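Local coordinates for protein taurine dioxygenase (Burkholderia ambifaria, PDB 5VN6) that probably oxidises taurine as a metal-dependent dioxygenase of the TfdA family, with a magnesium ion held in the metal site of this crystal, at residues Leu140-Asn144 with Pro243-Val247. Sequence-based numbering, arbitrary orientation. Where two conformers were deposited one is given.
Sequences LAYEN and PEYQV
Across this contact the backbones of helix 138-143 and the 3-10 turn 243-245 come nearest at Leu140 and Tyr245, whose CA atoms are 6.8 Å apart, and the ring of Tyr245 reaches across to the helix. Both segments belong to the cupin-type fold of the TfdA dioxygenases: strand 133-137 runs into the helix, the turn runs into strand 246-249, and these two strands pair antiparallel, with backbone hydrogen bonds between Val247 and Trp135 and, just before strand 246-249, between Tyr245 and Asn137. The tyrosine thus stands just before one strand and lies against the helix that follows its partner. With CG anti to its own carbonyl carbon (chi1 -52°), the ring turns one face to the first residues of the segment 140-144. Ala141 CA sits over that face in a CH-pi contact, 4.1 Å from the ring centroid, while its CB packs 3.8 Å from Tyr245 CE2. Leu140 covers the CD1 side, its CD2 methyl 3.7 Å from Tyr245 CD1. At the phenol end Asn144 lies alongside, pointing the other way, with its amide plane turned 39° from the ring plane and ND2 3.4 Å from Tyr245 CE1. Glu244, next to the tyrosine, turns its carboxylate to the second subunit, where Tyr267 OH and Met270 N bind it, so this turn also takes part in the dimer interface. A water ties the phenol to the helix: it accepts a hydrogen bond from Tyr245 OH at 2.7 Å and donates one to Ala141 O at 2.8 Å.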
loop_
_atom_site.group_PDB
_atom_site.type_symbol
_atom_site.label_atom_id
_atom_site.label_comp_id
_atom_site.label_asym_id
_atom_site.label_seq_id
_atom_site.Cartn_x
_atom_site.Cartn_y
_atom_site.Cartn_z
ATOM N N LEU A 140 13.086 5.436 -6.711
ATOM C CA LEU A 140 12.027 6.332 -7.146
ATOM C C LEU A 140 11.571 7.260 -6.016
ATOM O O LEU A 140 11.272 8.441 -6.251
ATOM C CB LEU A 140 10.865 5.484 -7.668
ATOM C CG LEU A 140 9.844 6.105 -8.583
ATOM C CD1 LEU A 140 10.595 6.744 -9.773
ATOM C CD2 LEU A 140 8.894 4.995 -9.036
ATOM N N ALA A 141 11.492 6.749 -4.784
ATOM C CA ALA A 141 11.079 7.616 -3.681
ATOM C C ALA A 141 12.037 8.789 -3.513
ATOM O O ALA A 141 11.603 9.922 -3.255
ATOM C CB ALA A 141 10.985 6.822 -2.380
ATOM N N TYR A 142 13.347 8.542 -3.662
ATOM C CA TYR A 142 14.304 9.643 -3.626
ATOM C C TYR A 142 14.144 10.546 -4.841
ATOM O O TYR A 142 14.061 11.773 -4.708
ATOM C CB TYR A 142 15.751 9.130 -3.587
ATOM C CG TYR A 142 16.690 10.329 -3.682
ATOM C CD1 TYR A 142 16.977 11.096 -2.549
ATOM C CD2 TYR A 142 17.181 10.763 -4.903
ATOM C CE1 TYR A 142 17.770 12.227 -2.622
ATOM C CE2 TYR A 142 17.996 11.906 -4.993
ATOM C CZ TYR A 142 18.282 12.626 -3.849
ATOM O OH TYR A 142 19.064 13.761 -3.905
ATOM N N GLU A 143 14.136 9.945 -6.038
ATOM C CA GLU A 143 14.166 10.745 -7.258
ATOM C C GLU A 143 13.008 11.736 -7.315
ATOM O O GLU A 143 13.178 12.857 -7.805
ATOM C CB GLU A 143 14.160 9.832 -8.484
ATOM C CG GLU A 143 14.121 10.568 -9.819
ATOM C CD GLU A 143 15.316 11.489 -10.034
ATOM O OE1 GLU A 143 15.179 12.453 -10.820
ATOM O OE2 GLU A 143 16.388 11.257 -9.425
ATOM N N ASN A 144 11.841 11.366 -6.789
ATOM C CA ASN A 144 10.649 12.209 -6.871
ATOM C C ASN A 144 10.494 13.196 -5.716
ATOM O O ASN A 144 9.555 13.997 -5.740
ATOM C CB ASN A 144 9.388 11.338 -6.956
ATOM C CG ASN A 144 9.331 10.545 -8.225
ATOM O OD1 ASN A 144 9.947 10.912 -9.214
ATOM N ND2 ASN A 144 8.565 9.468 -8.221
ATOM N N PRO A 243 1.556 4.347 -2.979
ATOM C CA PRO A 243 1.299 3.188 -3.846
ATOM C C PRO A 243 2.021 3.235 -5.180
ATOM O O PRO A 243 2.328 2.169 -5.735
ATOM C CB PRO A 243 -0.225 3.218 -4.021
ATOM C CG PRO A 243 -0.712 3.888 -2.750
ATOM C CD PRO A 243 0.313 4.960 -2.484
ATOM N N GLU A 244 2.318 4.435 -5.700
ATOM C CA GLU A 244 3.052 4.558 -6.963
ATOM C C GLU A 244 4.395 3.837 -6.938
ATOM O O GLU A 244 4.908 3.458 -7.993
ATOM C CB GLU A 244 3.286 6.033 -7.298
ATOM C CG GLU A 244 2.147 6.671 -8.095
ATOM C CD GLU A 244 0.951 7.032 -7.229
ATOM O OE1 GLU A 244 1.056 6.908 -5.977
ATOM O OE2 GLU A 244 -0.089 7.440 -7.797
ATOM N N TYR A 245 4.986 3.653 -5.765
ATOM C CA TYR A 245 6.315 3.054 -5.656
ATOM C C TYR A 245 6.264 1.574 -5.323
ATOM O O TYR A 245 7.319 0.962 -5.104
ATOM C CB TYR A 245 7.134 3.768 -4.568
ATOM C CG TYR A 245 7.203 5.266 -4.709
ATOM C CD1 TYR A 245 7.090 5.883 -5.968
ATOM C CD2 TYR A 245 7.395 6.074 -3.578
ATOM C CE1 TYR A 245 7.151 7.283 -6.093
ATOM C CE2 TYR A 245 7.467 7.448 -3.694
ATOM C CZ TYR A 245 7.353 8.049 -4.954
ATOM O OH TYR A 245 7.430 9.420 -5.049
ATOM N N GLN A 246 5.069 0.989 -5.268
ATOM C CA GLN A 246 4.858 -0.285 -4.603
ATOM C C GLN A 246 4.491 -1.385 -5.591
ATOM O O GLN A 246 3.930 -1.144 -6.665
ATOM C CB GLN A 246 3.747 -0.180 -3.538
ATOM C CG GLN A 246 4.121 0.671 -2.332
ATOM C CD GLN A 246 2.933 0.860 -1.398
ATOM O OE1 GLN A 246 1.839 0.409 -1.696
ATOM N NE2 GLN A 246 3.131 1.577 -0.306
ATOM N N VAL A 247 4.780 -2.616 -5.175
ATOM C CA VAL A 247 4.230 -3.806 -5.807
ATOM C C VAL A 247 3.775 -4.730 -4.690
ATOM O O VAL A 247 4.349 -4.732 -3.597
ATOM C CB VAL A 247 5.243 -4.503 -6.754
ATOM C CG1 VAL A 247 6.538 -4.976 -6.008
ATOM C CG2 VAL A 247 4.592 -5.660 -7.472
HETATM O O HOH W 1 8.929 10.615 -3.084
#